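Long-range contacts in ribulose-5-phosphate reductase 1 (Staphylococcus aureus, PDB 6XHK), which catalyses the NADPH-dependent reduction of D-ribulose 5-phosphate to D-ribitol 5-phosphate, a step in making ribitol-phosphate wall teichoic acid: residues Q4-V9 and M117-L122; A40-Y45 and E322-D327. All blocks are in the same frame, centred on the assembly; numbering follows the deposited sequence.

Contact 1 of 2, residues Q4-V9 and M117-L122; sequences QVYQLV and MQDFVL
Val5 and Gln118 face each other as a non-hydrogen-bonded antiparallel pair, their CA atoms 4.3 Å apart. Backbone bonds flank the pair. Asp119 N donates to Gln4 O at 3.0 Å, and Tyr6 N donates to Met117 O at 2.9 Å. This is a single beta bridge between strand 2-10 and the irregular run that precedes strand 121-123.

The side chains fall on both faces of the bridge. On one, Gln4 NE2 hydrogen-bonds Asp119 OD2 on its syn lone pair; the carboxylate and amide planes are 31° apart. The 2.5 Å modelled between Gln4 NE2 and Asp119 OD2 is doubtfully short. Tyr6 lies on the same face. CG sits beside its own backbone N (chi1 -59°), and the ring presents its edge to Met117 O. Tyr6 CB also packs on Met117 CB at 4.2 Å. On the other face Val5 and Gln118 run side by side, with Val5 CG2 3.6 Å from Gln118 OE1. Gln118 NE2 hydrogen-bonds Phe120 O, two residues further on, at 3.2 Å.

Strand 2-10 pairs through Val5 with Thr17 of strand 13-20 and through Leu8 with Met60. Beyond the bridge, Val121 bonds Val30 of strand 28-36, in the mixed sheet of the GroES-like domain.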
loop_
_atom_site.group_PDB
_atom_site.type_symbol
_atom_site.label_atom_id
_atom_site.label_comp_id
_atom_site.label_asym_id
_atom_site.label_seq_id
_atom_site.Cartn_x
_atom_site.Cartn_y
_atom_site.Cartn_z
ATOM N N GLN A 4 5.922 -15.190 -20.749
ATOM C CA GLN A 4 5.298 -14.067 -21.430
ATOM C C GLN A 4 5.220 -12.915 -20.441
ATOM O O GLN A 4 4.600 -13.040 -19.377
ATOM C CB GLN A 4 3.900 -14.400 -21.946
ATOM C CG GLN A 4 3.821 -15.561 -22.885
ATOM C CD GLN A 4 2.397 -15.940 -23.219
ATOM O OE1 GLN A 4 2.025 -15.995 -24.403
ATOM N NE2 GLN A 4 1.577 -16.170 -22.188
ATOM N N VAL A 5 5.857 -11.803 -20.787
ATOM C CA VAL A 5 5.807 -10.585 -19.990
ATOM C C VAL A 5 4.856 -9.620 -20.678
ATOM O O VAL A 5 4.902 -9.463 -21.905
ATOM C CB VAL A 5 7.208 -9.973 -19.828
ATOM C CG1 VAL A 5 7.123 -8.610 -19.186
ATOM C CG2 VAL A 5 8.086 -10.899 -19.012
ATOM N N TYR A 6 3.970 -9.008 -19.899
ATOM C CA TYR A 6 2.990 -8.048 -20.404
ATOM C C TYR A 6 3.476 -6.658 -20.017
ATOM O O TYR A 6 3.240 -6.179 -18.900
ATOM C CB TYR A 6 1.594 -8.380 -19.876
ATOM C CG TYR A 6 1.154 -9.780 -20.275
ATOM C CD1 TYR A 6 0.669 -10.041 -21.565
ATOM C CD2 TYR A 6 1.340 -10.858 -19.416
ATOM C CE1 TYR A 6 0.301 -11.327 -21.951
ATOM C CE2 TYR A 6 0.985 -12.150 -19.796
ATOM C CZ TYR A 6 0.473 -12.383 -21.064
ATOM O OH TYR A 6 0.129 -13.677 -21.416
ATOM N N GLN A 7 4.184 -6.032 -20.949
ATOM C CA GLN A 7 4.784 -4.725 -20.763
ATOM C C GLN A 7 3.874 -3.627 -21.311
ATOM O O GLN A 7 3.013 -3.860 -22.164
ATOM C CB GLN A 7 6.172 -4.684 -21.422
ATOM C CG GLN A 7 7.254 -5.296 -20.531
ATOM C CD GLN A 7 8.637 -5.303 -21.154
ATOM O OE1 GLN A 7 8.775 -5.279 -22.381
ATOM N NE2 GLN A 7 9.678 -5.301 -20.303
ATOM N N LEU A 8 4.039 -2.431 -20.753
ATOM C CA LEU A 8 3.417 -1.230 -21.289
ATOM C C LEU A 8 4.381 -0.615 -22.296
ATOM O O LEU A 8 5.522 -0.292 -21.950
ATOM C CB LEU A 8 3.097 -0.257 -20.162
ATOM C CG LEU A 8 2.235 0.959 -20.480
ATOM C CD1 LEU A 8 0.786 0.572 -20.749
ATOM C CD2 LEU A 8 2.328 1.905 -19.316
ATOM N N VAL A 9 3.941 -0.506 -23.550
ATOM C CA VAL A 9 4.787 0.008 -24.623
ATOM C C VAL A 9 4.421 1.441 -24.971
ATOM O O VAL A 9 5.190 2.116 -25.674
ATOM C CB VAL A 9 4.690 -0.881 -25.880
ATOM C CG1 VAL A 9 5.113 -2.295 -25.560
ATOM C CG2 VAL A 9 3.267 -0.865 -26.432
ATOM N N MET A 117 3.026 -8.307 -13.952
ATOM C CA MET A 117 2.185 -8.743 -15.065
ATOM C C MET A 117 2.990 -9.645 -15.995
ATOM O O MET A 117 3.384 -9.273 -17.101
ATOM C CB MET A 117 1.607 -7.550 -15.801
ATOM C CG MET A 117 0.966 -6.545 -14.899
ATOM S SD MET A 117 0.730 -5.062 -15.853
ATOM C CE MET A 117 -0.536 -5.585 -16.968
ATOM N N GLN A 118 3.228 -10.870 -15.535
ATOM C CA GLN A 118 3.876 -11.867 -16.375
ATOM C C GLN A 118 3.405 -13.257 -15.955
ATOM O O GLN A 118 2.779 -13.432 -14.908
ATOM C CB GLN A 118 5.406 -11.731 -16.312
ATOM C CG GLN A 118 6.009 -11.550 -14.946
ATOM C CD GLN A 118 7.320 -10.815 -15.027
ATOM O OE1 GLN A 118 7.402 -9.785 -15.684
ATOM N NE2 GLN A 118 8.369 -11.367 -14.421
ATOM N N ASP A 119 3.704 -14.252 -16.802
ATOM C CA ASP A 119 3.261 -15.613 -16.515
ATOM C C ASP A 119 3.996 -16.201 -15.313
ATOM O O ASP A 119 3.408 -16.987 -14.563
ATOM C CB ASP A 119 3.451 -16.522 -17.730
ATOM C CG ASP A 119 2.348 -16.371 -18.767
ATOM O OD1 ASP A 119 1.201 -16.032 -18.386
ATOM O OD2 ASP A 119 2.628 -16.648 -19.962
ATOM N N PHE A 120 5.271 -15.840 -15.109
ATOM C CA PHE A 120 6.032 -16.327 -13.966
ATOM C C PHE A 120 6.875 -15.191 -13.396
ATOM O O PHE A 120 7.416 -14.375 -14.147
ATOM C CB PHE A 120 6.959 -17.481 -14.344
ATOM C CG PHE A 120 6.250 -18.675 -14.909
ATOM C CD1 PHE A 120 5.585 -19.569 -14.087
ATOM C CD2 PHE A 120 6.343 -18.952 -16.280
ATOM C CE1 PHE A 120 4.954 -20.667 -14.623
ATOM C CE2 PHE A 120 5.739 -20.054 -16.829
ATOM C CZ PHE A 120 5.043 -20.919 -15.998
ATOM N N VAL A 121 6.986 -15.147 -12.071
ATOM C CA VAL A 121 7.788 -14.153 -11.359
ATOM C C VAL A 121 8.861 -14.891 -10.578
ATOM O O VAL A 121 8.548 -15.787 -9.788
ATOM C CB VAL A 121 6.932 -13.287 -10.421
ATOM C CG1 VAL A 121 7.762 -12.221 -9.797
ATOM C CG2 VAL A 121 5.824 -12.622 -11.197
ATOM N N LEU A 122 10.119 -14.519 -10.790
ATOM C CA LEU A 122 11.224 -15.135 -10.063
ATOM C C LEU A 122 11.571 -14.296 -8.845
ATOM O O LEU A 122 11.698 -13.078 -8.940
ATOM C CB LEU A 122 12.452 -15.291 -10.949
ATOM C CG LEU A 122 12.096 -16.028 -12.220
ATOM C CD1 LEU A 122 11.831 -15.042 -13.361
ATOM C CD2 LEU A 122 13.216 -16.948 -12.534
#

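Contact 2 of 2, residues A40-Y45 and E322-D327; sequences ADQRYY and EAFEAD
Tyr45 and Phe324 form an offset stack between helices 40-46 and 318-328. The ring centroids are 4.7 Å apart and the planes 23° from parallel. The CB of Tyr45 points toward helix 318-328, and CG lies anti to the backbone N. Phe324 CB sits over the centre of one face of the Tyr45 ring, a CH-pi contact of 3.7 Å to the centroid. Gln42 OE1 meets the edge of the Phe324 ring, 3.7 Å from Phe324 CD1.

The local helix axes stay 11.2 Å apart at closest approach and are inclined at 111°, so long side chains bridge the gap. In this zinc-containing alcohol dehydrogenase family member, helix 40-46 belongs to the GroES-like domain, and Arg43 on it touches NADPH.

The polar bonds centre on Gln42. Its chain bends at chi2 (-86°), and NE2 gives two nearly straight hydrogen bonds, both in the amide plane. One runs from Gln42 NE2 to Asp327 OD2, on its anti lone pair, at 2.9 Å. The other runs from Gln42 NE2 to a lone pair of Phe324 O, at 3.2 Å. Asp327 is itself held through OD1 by Thr335. Tyr45 OH makes a weak hydrogen bond to OE2 of the exposed Glu325, 3.4 Å away.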
loop_
_atom_site.group_PDB
_atom_site.type_symbol
_atom_site.label_atom_id
_atom_site.label_comp_id
_atom_site.label_asym_id
_atom_site.label_seq_id
_atom_site.Cartn_x
_atom_site.Cartn_y
_atom_site.Cartn_z
ATOM N N ALA A 40 1.032 4.486 -8.409
ATOM C CA ALA A 40 2.272 4.549 -9.166
ATOM C C ALA A 40 2.123 3.915 -10.548
ATOM O O ALA A 40 2.618 4.467 -11.539
ATOM C CB ALA A 40 3.389 3.883 -8.364
ATOM N N ASP A 41 1.438 2.760 -10.640
ATOM C CA ASP A 41 1.258 2.129 -11.955
ATOM C C ASP A 41 0.338 2.941 -12.863
ATOM O O ASP A 41 0.471 2.887 -14.096
ATOM C CB ASP A 41 0.739 0.686 -11.836
ATOM C CG ASP A 41 1.501 -0.146 -10.802
ATOM O OD1 ASP A 41 0.867 -0.671 -9.857
ATOM O OD2 ASP A 41 2.747 -0.254 -10.928
ATOM N N GLN A 42 -0.582 3.708 -12.276
ATOM C CA GLN A 42 -1.478 4.534 -13.071
ATOM C C GLN A 42 -0.765 5.759 -13.641
ATOM O O GLN A 42 -1.117 6.211 -14.738
ATOM C CB GLN A 42 -2.674 4.927 -12.213
ATOM C CG GLN A 42 -3.605 3.766 -11.955
ATOM C CD GLN A 42 -4.618 3.576 -13.060
ATOM O OE1 GLN A 42 -4.421 4.048 -14.180
ATOM N NE2 GLN A 42 -5.673 2.812 -12.776
ATOM N N ARG A 43 0.237 6.299 -12.930
ATOM C CA ARG A 43 1.044 7.390 -13.484
ATOM C C ARG A 43 1.601 7.005 -14.850
ATOM O O ARG A 43 1.509 7.777 -15.814
ATOM C CB ARG A 43 2.182 7.780 -12.517
ATOM C CG ARG A 43 1.717 8.182 -11.103
ATOM C CD ARG A 43 2.719 9.048 -10.297
ATOM N NE ARG A 43 3.592 8.279 -9.389
ATOM C CZ ARG A 43 3.386 8.116 -8.073
ATOM N NH1 ARG A 43 2.315 8.642 -7.477
ATOM N NH2 ARG A 43 4.246 7.404 -7.341
ATOM N N TYR A 44 2.148 5.786 -14.961
ATOM C CA TYR A 44 2.691 5.337 -16.240
ATOM C C TYR A 44 1.578 5.018 -17.234
ATOM O O TYR A 44 1.701 5.329 -18.425
ATOM C CB TYR A 44 3.612 4.122 -16.052
ATOM C CG TYR A 44 4.789 4.349 -15.120
ATOM C CD1 TYR A 44 4.637 4.281 -13.740
ATOM C CD2 TYR A 44 6.054 4.652 -15.618
ATOM C CE1 TYR A 44 5.719 4.497 -12.881
ATOM C CE2 TYR A 44 7.141 4.877 -14.770
ATOM C CZ TYR A 44 6.970 4.799 -13.402
ATOM O OH TYR A 44 8.041 5.021 -12.549
ATOM N N TYR A 45 0.477 4.411 -16.771
ATOM C CA TYR A 45 -0.555 3.968 -17.709
ATOM C C TYR A 45 -1.158 5.132 -18.494
ATOM O O TYR A 45 -1.612 4.940 -19.630
ATOM C CB TYR A 45 -1.674 3.224 -16.977
ATOM C CG TYR A 45 -2.822 2.868 -17.896
ATOM C CD1 TYR A 45 -3.988 3.621 -17.892
ATOM C CD2 TYR A 45 -2.752 1.778 -18.751
ATOM C CE1 TYR A 45 -5.044 3.321 -18.732
ATOM C CE2 TYR A 45 -3.820 1.450 -19.585
ATOM C CZ TYR A 45 -4.959 2.236 -19.572
ATOM O OH TYR A 45 -6.028 1.954 -20.388
ATOM N N GLU A 322 -9.628 -2.377 -19.663
ATOM C CA GLU A 322 -10.877 -2.187 -18.932
ATOM C C GLU A 322 -10.613 -1.998 -17.442
ATOM O O GLU A 322 -11.163 -1.086 -16.808
ATOM C CB GLU A 322 -11.807 -3.378 -19.156
ATOM C CG GLU A 322 -13.092 -3.285 -18.343
ATOM C CD GLU A 322 -14.041 -4.441 -18.584
ATOM O OE1 GLU A 322 -13.718 -5.316 -19.418
ATOM O OE2 GLU A 322 -15.125 -4.455 -17.957
ATOM N N ALA A 323 -9.751 -2.846 -16.874
ATOM C CA ALA A 323 -9.449 -2.775 -15.450
ATOM C C ALA A 323 -8.749 -1.474 -15.089
ATOM O O ALA A 323 -9.014 -0.886 -14.031
ATOM C CB ALA A 323 -8.589 -3.969 -15.048
ATOM N N PHE A 324 -7.861 -0.992 -15.961
ATOM C CA PHE A 324 -7.144 0.234 -15.625
ATOM C C PHE A 324 -8.051 1.453 -15.728
ATOM O O PHE A 324 -8.008 2.344 -14.862
ATOM C CB PHE A 324 -5.918 0.398 -16.518
ATOM C CG PHE A 324 -4.699 -0.237 -15.949
ATOM C CD1 PHE A 324 -3.797 0.507 -15.213
ATOM C CD2 PHE A 324 -4.438 -1.577 -16.175
ATOM C CE1 PHE A 324 -2.680 -0.078 -14.676
ATOM C CE2 PHE A 324 -3.313 -2.168 -15.656
ATOM C CZ PHE A 324 -2.433 -1.421 -14.906
ATOM N N GLU A 325 -8.878 1.504 -16.780
ATOM C CA GLU A 325 -9.855 2.572 -16.905
ATOM C C GLU A 325 -10.799 2.578 -15.703
ATOM O O GLU A 325 -11.091 3.638 -15.123
ATOM C CB GLU A 325 -10.624 2.409 -18.217
ATOM C CG GLU A 325 -9.741 2.464 -19.475
ATOM C CD GLU A 325 -9.376 3.876 -19.934
ATOM O OE1 GLU A 325 -9.761 4.868 -19.264
ATOM O OE2 GLU A 325 -8.690 3.985 -20.979
ATOM N N ALA A 326 -11.250 1.392 -15.286
ATOM C CA ALA A 326 -12.146 1.304 -14.141
ATOM C C ALA A 326 -11.474 1.743 -12.846
ATOM O O ALA A 326 -12.149 2.289 -11.969
ATOM C CB ALA A 326 -12.676 -0.118 -14.005
ATOM N N ASP A 327 -10.165 1.497 -12.687
ATOM C CA ASP A 327 -9.484 1.934 -11.468
ATOM C C ASP A 327 -9.263 3.442 -11.492
ATOM O O ASP A 327 -9.220 4.087 -10.430
ATOM C CB ASP A 327 -8.164 1.169 -11.308
ATOM C CG ASP A 327 -7.432 1.485 -10.001
ATOM O OD1 ASP A 327 -7.944 1.130 -8.915
ATOM O OD2 ASP A 327 -6.306 2.026 -10.059
#

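Contacts 1 and 2 lie on the same side of the chain's centre, with their own centres about 16 Å apart. Their segments alternate along the chain: 4-9, 40-45, 117-122, 322-327. They also meet directly, as Leu8 CD2 packs 3.6 Å from Tyr44 O. Contact 1 joins the N-terminal strand to the approach of strand 121-123. Contact 2 joins a helix of the GroES-like domain to helix 318-328 near the C-terminus. Strands 121-123 and 334-339 both pair with strand 28-36. The two chain ends are thus built into one catalytic domain, which carries the predicted zinc ligands His64 and Glu65. The parallel Rossmann-type sheet, in residues 166 to 278, lies between segments 117-122 and 322-327 in the chain.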